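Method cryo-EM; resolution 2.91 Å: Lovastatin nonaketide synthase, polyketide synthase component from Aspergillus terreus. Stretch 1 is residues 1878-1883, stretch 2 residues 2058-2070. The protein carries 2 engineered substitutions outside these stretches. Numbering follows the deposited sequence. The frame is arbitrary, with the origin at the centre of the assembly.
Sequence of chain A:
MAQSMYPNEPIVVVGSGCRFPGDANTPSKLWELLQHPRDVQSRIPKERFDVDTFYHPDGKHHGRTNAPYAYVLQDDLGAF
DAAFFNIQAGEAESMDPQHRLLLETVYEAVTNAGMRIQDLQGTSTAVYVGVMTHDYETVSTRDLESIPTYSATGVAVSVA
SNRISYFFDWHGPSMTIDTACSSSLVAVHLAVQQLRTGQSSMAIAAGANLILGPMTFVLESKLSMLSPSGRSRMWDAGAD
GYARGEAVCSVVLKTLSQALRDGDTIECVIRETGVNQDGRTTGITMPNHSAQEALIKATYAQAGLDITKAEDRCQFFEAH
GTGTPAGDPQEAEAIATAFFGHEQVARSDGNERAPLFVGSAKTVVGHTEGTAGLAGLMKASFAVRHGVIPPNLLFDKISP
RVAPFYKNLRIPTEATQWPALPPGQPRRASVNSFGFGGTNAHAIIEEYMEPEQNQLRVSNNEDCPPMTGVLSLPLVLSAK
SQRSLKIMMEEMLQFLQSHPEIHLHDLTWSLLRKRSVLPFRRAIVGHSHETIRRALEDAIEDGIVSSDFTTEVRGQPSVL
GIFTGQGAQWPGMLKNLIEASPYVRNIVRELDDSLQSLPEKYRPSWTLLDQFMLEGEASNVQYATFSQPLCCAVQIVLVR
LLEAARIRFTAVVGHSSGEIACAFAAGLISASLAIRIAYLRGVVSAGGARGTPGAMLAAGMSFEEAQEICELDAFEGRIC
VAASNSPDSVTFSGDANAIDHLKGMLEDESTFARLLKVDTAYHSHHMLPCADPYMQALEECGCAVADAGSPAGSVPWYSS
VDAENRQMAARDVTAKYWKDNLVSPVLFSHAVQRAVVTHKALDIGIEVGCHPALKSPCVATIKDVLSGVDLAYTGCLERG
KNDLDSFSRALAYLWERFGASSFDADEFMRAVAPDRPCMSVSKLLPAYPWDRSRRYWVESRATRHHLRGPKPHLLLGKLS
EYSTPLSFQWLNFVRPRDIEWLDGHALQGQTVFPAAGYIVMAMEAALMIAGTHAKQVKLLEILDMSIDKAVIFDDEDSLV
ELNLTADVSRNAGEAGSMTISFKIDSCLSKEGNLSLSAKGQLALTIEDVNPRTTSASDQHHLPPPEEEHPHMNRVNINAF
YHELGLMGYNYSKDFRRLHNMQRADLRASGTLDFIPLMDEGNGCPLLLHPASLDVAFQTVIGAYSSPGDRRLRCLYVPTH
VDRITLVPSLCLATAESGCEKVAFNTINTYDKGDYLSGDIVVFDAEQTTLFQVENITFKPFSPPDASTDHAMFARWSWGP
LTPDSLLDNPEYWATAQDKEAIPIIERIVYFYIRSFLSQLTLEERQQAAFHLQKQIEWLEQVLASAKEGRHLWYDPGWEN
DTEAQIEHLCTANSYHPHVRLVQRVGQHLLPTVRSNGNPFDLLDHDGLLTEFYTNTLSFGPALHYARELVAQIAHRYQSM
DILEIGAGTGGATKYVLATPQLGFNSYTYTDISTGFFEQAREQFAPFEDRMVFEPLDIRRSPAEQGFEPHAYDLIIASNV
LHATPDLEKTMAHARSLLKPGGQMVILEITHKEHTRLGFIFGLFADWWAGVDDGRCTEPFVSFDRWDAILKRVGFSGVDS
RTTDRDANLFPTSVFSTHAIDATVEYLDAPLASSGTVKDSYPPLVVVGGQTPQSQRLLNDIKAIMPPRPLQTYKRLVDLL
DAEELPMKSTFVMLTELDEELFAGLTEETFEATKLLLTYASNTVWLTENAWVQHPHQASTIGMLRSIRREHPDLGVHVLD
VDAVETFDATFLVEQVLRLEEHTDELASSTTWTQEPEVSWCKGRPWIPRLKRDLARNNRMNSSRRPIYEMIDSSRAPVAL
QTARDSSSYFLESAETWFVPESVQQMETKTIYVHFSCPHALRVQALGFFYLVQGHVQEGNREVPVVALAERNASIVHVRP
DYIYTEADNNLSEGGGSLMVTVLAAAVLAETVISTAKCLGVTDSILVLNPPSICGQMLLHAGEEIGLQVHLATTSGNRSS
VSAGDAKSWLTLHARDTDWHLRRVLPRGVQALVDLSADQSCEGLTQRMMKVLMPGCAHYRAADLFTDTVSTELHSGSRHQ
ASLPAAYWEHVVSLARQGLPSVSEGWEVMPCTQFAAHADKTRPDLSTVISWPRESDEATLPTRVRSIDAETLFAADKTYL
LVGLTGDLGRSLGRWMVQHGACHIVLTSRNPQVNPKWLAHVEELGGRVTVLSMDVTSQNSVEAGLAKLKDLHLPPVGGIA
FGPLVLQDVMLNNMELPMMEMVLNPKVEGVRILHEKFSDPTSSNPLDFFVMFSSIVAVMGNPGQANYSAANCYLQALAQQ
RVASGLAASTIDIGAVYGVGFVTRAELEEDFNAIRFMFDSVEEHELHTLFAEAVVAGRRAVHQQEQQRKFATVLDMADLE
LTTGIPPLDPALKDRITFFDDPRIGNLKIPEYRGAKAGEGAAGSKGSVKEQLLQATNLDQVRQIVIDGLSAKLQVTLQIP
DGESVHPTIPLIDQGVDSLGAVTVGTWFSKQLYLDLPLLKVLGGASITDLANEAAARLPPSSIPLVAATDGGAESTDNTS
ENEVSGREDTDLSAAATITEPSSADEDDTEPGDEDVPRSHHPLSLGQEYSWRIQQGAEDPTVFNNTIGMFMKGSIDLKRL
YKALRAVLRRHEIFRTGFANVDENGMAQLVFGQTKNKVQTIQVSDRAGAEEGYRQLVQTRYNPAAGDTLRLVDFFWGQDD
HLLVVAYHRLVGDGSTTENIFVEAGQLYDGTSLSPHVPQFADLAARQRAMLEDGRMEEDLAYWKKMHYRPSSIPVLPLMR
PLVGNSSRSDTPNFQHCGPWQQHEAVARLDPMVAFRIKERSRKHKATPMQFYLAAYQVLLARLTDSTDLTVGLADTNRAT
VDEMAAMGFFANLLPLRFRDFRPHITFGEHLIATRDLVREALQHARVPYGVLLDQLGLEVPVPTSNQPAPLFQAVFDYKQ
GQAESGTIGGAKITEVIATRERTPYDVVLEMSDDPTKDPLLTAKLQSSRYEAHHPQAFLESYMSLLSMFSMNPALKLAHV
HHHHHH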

ATOM      1  N   PRO A1878      28.190  -7.128 -35.563  1.00117.66           N
ATOM      2  CA  PRO A1878      27.866  -6.045 -34.618  1.00117.66           C
ATOM      3  C   PRO A1878      28.471  -6.240 -33.241  1.00117.66           C
ATOM      4  O   PRO A1878      28.890  -5.260 -32.612  1.00117.66           O
ATOM      5  CB  PRO A1878      26.332  -6.070 -34.557  1.00117.66           C
ATOM      6  CG  PRO A1878      25.884  -6.884 -35.713  1.00117.66           C
ATOM      7  CD  PRO A1878      26.986  -7.827 -36.042  1.00117.66           C
ATOM      8  N   HIS A1879      28.525  -7.473 -32.754  1.00117.84           N
ATOM      9  CA  HIS A1879      28.974  -7.771 -31.402  1.00117.84           C
ATOM     10  C   HIS A1879      30.427  -8.222 -31.413  1.00117.84           C
ATOM     11  O   HIS A1879      30.849  -8.980 -32.291  1.00117.84           O
ATOM     12  CB  HIS A1879      28.098  -8.855 -30.778  1.00117.84           C
ATOM     13  CG  HIS A1879      26.656  -8.759 -31.167  1.00117.84           C
ATOM     14  ND1 HIS A1879      25.789  -7.856 -30.591  1.00117.84           N
ATOM     15  CD2 HIS A1879      25.931  -9.448 -32.079  1.00117.84           C
ATOM     16  CE1 HIS A1879      24.591  -7.994 -31.131  1.00117.84           C
ATOM     17  NE2 HIS A1879      24.651  -8.953 -32.036  1.00117.84           N
ATOM     18  N   ALA A1880      31.190  -7.748 -30.432  1.00118.80           N
ATOM     19  CA  ALA A1880      32.580  -8.156 -30.290  1.00118.80           C
ATOM     20  C   ALA A1880      32.649  -9.537 -29.654  1.00118.80           C
ATOM     21  O   ALA A1880      31.940  -9.819 -28.684  1.00118.80           O
ATOM     22  CB  ALA A1880      33.355  -7.148 -29.443  1.00118.80           C
ATOM     23  N   LEU A1881      33.505 -10.392 -30.201  1.00119.10           N
ATOM     24  CA  LEU A1881      33.653 -11.759 -29.726  1.00119.10           C
ATOM     25  C   LEU A1881      34.956 -11.915 -28.955  1.00119.10           C
ATOM     26  O   LEU A1881      36.015 -11.465 -29.402  1.00119.10           O
ATOM     27  CB  LEU A1881      33.621 -12.747 -30.890  1.00119.10           C
ATOM     28  CG  LEU A1881      32.230 -13.067 -31.435  1.00119.10           C
ATOM     29  CD1 LEU A1881      31.608 -11.848 -32.092  1.00119.10           C
ATOM     30  CD2 LEU A1881      32.305 -14.221 -32.409  1.00119.10           C
ATOM     31  N   ARG A1882      34.867 -12.556 -27.794  1.00120.45           N
ATOM     32  CA  ARG A1882      36.056 -12.846 -27.010  1.00120.45           C
ATOM     33  C   ARG A1882      36.959 -13.806 -27.773  1.00120.45           C
ATOM     34  O   ARG A1882      36.488 -14.745 -28.422  1.00120.45           O
ATOM     35  CB  ARG A1882      35.663 -13.442 -25.659  1.00120.45           C
ATOM     36  CG  ARG A1882      36.813 -13.608 -24.684  1.00120.45           C
ATOM     37  CD  ARG A1882      36.353 -14.311 -23.418  1.00120.45           C
ATOM     38  NE  ARG A1882      37.424 -14.436 -22.437  1.00120.45           N
ATOM     39  CZ  ARG A1882      37.313 -15.086 -21.286  1.00120.45           C
ATOM     40  NH1 ARG A1882      36.187 -15.691 -20.939  1.00120.45           N
ATOM     41  NH2 ARG A1882      38.355 -15.131 -20.463  1.00120.45           N
ATOM     42  N   VAL A1883      38.264 -13.563 -27.700  1.00121.95           N
ATOM     43  CA  VAL A1883      39.251 -14.302 -28.477  1.00121.95           C
ATOM     44  C   VAL A1883      40.332 -14.801 -27.528  1.00121.95           C
ATOM     45  O   VAL A1883      41.188 -14.023 -27.087  1.00121.95           O
ATOM     46  CB  VAL A1883      39.852 -13.441 -29.595  1.00121.95           C
ATOM     47  CG1 VAL A1883      41.079 -14.113 -30.181  1.00121.95           C
ATOM     48  CG2 VAL A1883      38.812 -13.187 -30.671  1.00121.95           C
ATOM     49  N   HIS A2058      30.818 -21.961 -15.888  1.00114.19           N
ATOM     50  CA  HIS A2058      29.703 -21.276 -16.523  1.00114.19           C
ATOM     51  C   HIS A2058      30.215 -20.099 -17.337  1.00114.19           C
ATOM     52  O   HIS A2058      31.061 -19.330 -16.873  1.00114.19           O
ATOM     53  CB  HIS A2058      28.695 -20.787 -15.482  1.00114.19           C
ATOM     54  CG  HIS A2058      27.474 -20.161 -16.078  1.00114.19           C
ATOM     55  ND1 HIS A2058      26.610 -19.372 -15.351  1.00114.19           N
ATOM     56  CD2 HIS A2058      26.971 -20.210 -17.334  1.00114.19           C
ATOM     57  CE1 HIS A2058      25.629 -18.959 -16.134  1.00114.19           C
ATOM     58  NE2 HIS A2058      25.827 -19.454 -17.343  1.00114.19           N
ATOM     59  N   TYR A2059      29.694 -19.967 -18.556  1.00116.42           N
ATOM     60  CA  TYR A2059      30.019 -18.846 -19.431  1.00116.42           C
ATOM     61  C   TYR A2059      28.741 -18.382 -20.109  1.00116.42           C
ATOM     62  O   TYR A2059      28.094 -19.163 -20.813  1.00116.42           O
ATOM     63  CB  TYR A2059      31.069 -19.242 -20.472  1.00116.42           C
ATOM     64  CG  TYR A2059      32.375 -19.703 -19.870  1.00116.42           C
ATOM     65  CD1 TYR A2059      32.586 -21.039 -19.564  1.00116.42           C
ATOM     66  CD2 TYR A2059      33.397 -18.801 -19.606  1.00116.42           C
ATOM     67  CE1 TYR A2059      33.777 -21.465 -19.012  1.00116.42           C
ATOM     68  CE2 TYR A2059      34.591 -19.218 -19.054  1.00116.42           C
ATOM     69  CZ  TYR A2059      34.777 -20.551 -18.759  1.00116.42           C
ATOM     70  OH  TYR A2059      35.965 -20.972 -18.209  1.00116.42           O
ATOM     71  N   ARG A2060      28.382 -17.122 -19.899  1.00116.29           N
ATOM     72  CA  ARG A2060      27.184 -16.553 -20.493  1.00116.29           C
ATOM     73  C   ARG A2060      27.505 -15.921 -21.844  1.00116.29           C
ATOM     74  O   ARG A2060      28.663 -15.808 -22.252  1.00116.29           O
ATOM     75  CB  ARG A2060      26.563 -15.516 -19.556  1.00116.29           C
ATOM     76  CG  ARG A2060      25.961 -16.101 -18.290  1.00116.29           C
ATOM     77  CD  ARG A2060      25.338 -15.018 -17.424  1.00116.29           C
ATOM     78  NE  ARG A2060      24.586 -15.574 -16.304  1.00116.29           N
ATOM     79  CZ  ARG A2060      25.117 -15.926 -15.142  1.00116.29           C
ATOM     80  NH1 ARG A2060      26.413 -15.805 -14.905  1.00116.29           N
ATOM     81  NH2 ARG A2060      24.327 -16.420 -14.192  1.00116.29           N
ATOM     82  N   ALA A2061      26.448 -15.505 -22.545  1.00117.12           N
ATOM     83  CA  ALA A2061      26.637 -14.833 -23.825  1.00117.12           C
ATOM     84  C   ALA A2061      27.477 -13.575 -23.668  1.00117.12           C
ATOM     85  O   ALA A2061      28.258 -13.233 -24.564  1.00117.12           O
ATOM     86  CB  ALA A2061      25.282 -14.492 -24.444  1.00117.12           C
ATOM     87  N   ALA A2062      27.333 -12.874 -22.542  1.00118.12           N
ATOM     88  CA  ALA A2062      28.154 -11.698 -22.290  1.00118.12           C
ATOM     89  C   ALA A2062      29.632 -12.046 -22.199  1.00118.12           C
ATOM     90  O   ALA A2062      30.479 -11.186 -22.464  1.00118.12           O
ATOM     91  CB  ALA A2062      27.704 -11.009 -21.001  1.00118.12           C
ATOM     92  N   ASP A2063      29.961 -13.283 -21.829  1.00118.11           N
ATOM     93  CA  ASP A2063      31.351 -13.708 -21.740  1.00118.11           C
ATOM     94  C   ASP A2063      31.958 -14.026 -23.101  1.00118.11           C
ATOM     95  O   ASP A2063      33.185 -14.121 -23.203  1.00118.11           O
ATOM     96  CB  ASP A2063      31.467 -14.933 -20.832  1.00118.11           C
ATOM     97  CG  ASP A2063      30.942 -14.673 -19.435  1.00118.11           C
ATOM     98  OD1 ASP A2063      31.038 -13.520 -18.967  1.00118.11           O
ATOM     99  OD2 ASP A2063      30.432 -15.623 -18.804  1.00118.11           O
ATOM    100  N   LEU A2064      31.135 -14.195 -24.137  1.00119.06           N
ATOM    101  CA  LEU A2064      31.620 -14.447 -25.485  1.00119.06           C
ATOM    102  C   LEU A2064      31.178 -13.406 -26.499  1.00119.06           C
ATOM    103  O   LEU A2064      31.817 -13.287 -27.549  1.00119.06           O
ATOM    104  CB  LEU A2064      31.162 -15.829 -25.977  1.00119.06           C
ATOM    105  CG  LEU A2064      31.748 -17.035 -25.241  1.00119.06           C
ATOM    106  CD1 LEU A2064      30.956 -17.348 -23.981  1.00119.06           C
ATOM    107  CD2 LEU A2064      31.801 -18.244 -26.160  1.00119.06           C
ATOM    108  N   PHE A2065      30.109 -12.660 -26.226  1.00119.41           N
ATOM    109  CA  PHE A2065      29.641 -11.595 -27.100  1.00119.41           C
ATOM    110  C   PHE A2065      29.367 -10.357 -26.263  1.00119.41           C
ATOM    111  O   PHE A2065      28.770 -10.447 -25.188  1.00119.41           O
ATOM    112  CB  PHE A2065      28.374 -12.010 -27.856  1.00119.41           C
ATOM    113  CG  PHE A2065      28.560 -13.206 -28.743  1.00119.41           C
ATOM    114  CD1 PHE A2065      28.530 -14.487 -28.217  1.00119.41           C
ATOM    115  CD2 PHE A2065      28.760 -13.052 -30.104  1.00119.41           C
ATOM    116  CE1 PHE A2065      28.701 -15.590 -29.032  1.00119.41           C
ATOM    117  CE2 PHE A2065      28.931 -14.150 -30.924  1.00119.41           C
ATOM    118  CZ  PHE A2065      28.901 -15.421 -30.387  1.00119.41           C
ATOM    119  N   THR A2066      29.802  -9.201 -26.759  1.00119.03           N
ATOM    120  CA  THR A2066      29.631  -7.958 -26.023  1.00119.03           C
ATOM    121  C   THR A2066      29.616  -6.799 -27.005  1.00119.03           C
ATOM    122  O   THR A2066      30.009  -6.937 -28.167  1.00119.03           O
ATOM    123  CB  THR A2066      30.741  -7.760 -24.984  1.00119.03           C
ATOM    124  OG1 THR A2066      30.372  -6.709 -24.082  1.00119.03           O
ATOM    125  CG2 THR A2066      32.048  -7.394 -25.665  1.00119.03           C
ATOM    126  N   ASP A2067      29.154  -5.651 -26.517  1.00121.02           N
ATOM    127  CA  ASP A2067      29.096  -4.425 -27.298  1.00121.02           C
ATOM    128  C   ASP A2067      30.193  -3.436 -26.932  1.00121.02           C
ATOM    129  O   ASP A2067      30.217  -2.330 -27.481  1.00121.02           O
ATOM    130  CB  ASP A2067      27.730  -3.758 -27.119  1.00121.02           C
ATOM    131  CG  ASP A2067      27.454  -3.380 -25.676  1.00121.02           C
ATOM    132  OD1 ASP A2067      27.883  -4.130 -24.774  1.00121.02           O
ATOM    133  OD2 ASP A2067      26.813  -2.335 -25.444  1.00121.02           O
ATOM    134  N   THR A2068      31.097  -3.799 -26.023  1.00121.84           N
ATOM    135  CA  THR A2068      32.137  -2.900 -25.545  1.00121.84           C
ATOM    136  C   THR A2068      33.496  -3.571 -25.659  1.00121.84           C
ATOM    137  O   THR A2068      33.647  -4.750 -25.326  1.00121.84           O
ATOM    138  CB  THR A2068      31.887  -2.485 -24.090  1.00121.84           C
ATOM    139  OG1 THR A2068      30.619  -1.826 -23.986  1.00121.84           O
ATOM    140  CG2 THR A2068      32.987  -1.552 -23.598  1.00121.84           C
ATOM    141  N   VAL A2069      34.483  -2.810 -26.129  1.00120.51           N
ATOM    142  CA  VAL A2069      35.859  -3.284 -26.216  1.00120.51           C
ATOM    143  C   VAL A2069      36.771  -2.318 -25.471  1.00120.51           C
ATOM    144  O   VAL A2069      37.852  -2.700 -25.009  1.00120.51           O
ATOM    145  CB  VAL A2069      36.300  -3.445 -27.682  1.00120.51           C
ATOM    146  CG1 VAL A2069      37.771  -3.832 -27.760  1.00120.51           C
ATOM    147  CG2 VAL A2069      35.436  -4.479 -28.379  1.00120.51           C
ATOM    148  N   SER A2070      36.340  -1.067 -25.347  1.00120.68           N
ATOM    149  CA  SER A2070      37.122  -0.047 -24.656  1.00120.68           C
ATOM    150  C   SER A2070      38.519   0.072 -25.256  1.00120.68           C
ATOM    151  O   SER A2070      38.677   0.454 -26.416  1.00120.68           O
ATOM    152  CB  SER A2070      37.216  -0.365 -23.163  1.00120.68           C
ATOM    153  OG  SER A2070      37.946   0.635 -22.475  1.00120.68           O
TER

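The two stretches lie far apart in sequence and meet as a short antiparallel pairing. Ala1880 faces Thr2066 as the hydrogen-bonded pair. The N of Ala1880 donates to the O of Thr2066 at 2.7 Å, and the N of Thr2066 returns a bond to the O of Ala1880 at 2.9 Å. Leu1881 and Phe2065 form the next pair, which is not hydrogen-bonded; their CA atoms are 4.8 Å apart. One step further, the N of Arg1882 donates to the O of Leu2064 at 3.1 Å.

Two CA-H...O contacts fill the spaces between these bonds. The CA of Phe2065 lies 3.3 Å from the O of Ala1880, and the CA of Leu1881 lies 3.2 Å from the O of Leu2064. Each of these carbonyl oxygens therefore receives an N-H and a CA-H from the opposing chain.

The side chains alternate between the two faces of the sheet. Leu1881 and Phe2065 share one face. Leu1881 has chi1 m and chi2 p, and Phe2065 has chi1 m with chi2 at 81°. Chi1 of Leu1881 places its CG 3.5 Å from the CE2 of Phe2065, and chi1 and chi2 of Phe2065 set where that ring atom lies. The approach to the ring is oblique. It is an apolar contact between buried residues, so neither side chain needs a polar partner here. His1879 reaches the edge of the same ring: its CB is 4.3 Å from the CD2 of Phe2065. The imidazole NE2 is hydrogen-bonded elsewhere in the structure.

Ala1880 and Thr2066 occupy the other face. The chi1 of Thr2066 is t, and its methyl CG2 is 4.0 Å from the CB of Ala1880. The same CB also meets Val2069, whose CG2 approaches to 3.5 Å. Val2069 has chi1 t. The small alanine side chain thus has methyl groups from two residues of the second stretch close by.

Arg1882 is fully extended. Its chi1, chi2 and chi3 are all t, and chi4 is -175°. This carries the side chain past the backbone of Asp2063, in the short, weakly bonded helix. Its CD lies 3.2 Å from the O of Asp2063, and that oxygen sits near the plane of the guanidinium, at its edge. Further out, the NH1 of Arg1882 comes within 4.3 Å of the CE2 of Tyr2059. The approach is oblique, and the contact is one of loose packing.

Asp2063 directs its carboxylate back into its own stretch. With chi1 m and chi2 at -31°, its OD2 accepts a bond from the N of Arg2060 at 2.8 Å. The N of Asp2063 in turn donates to the O of Arg2060 at 2.9 Å. This reciprocal pair links Arg2060 and Asp2063 around the short, weakly bonded helix. The N of Phe2065 also donates to the O of Ala2061 at 2.6 Å. Leu2064 has chi1 m and chi2 p, and its CA-to-CB bond points away from the first stretch. Its part in the pairing is through its backbone carbonyl.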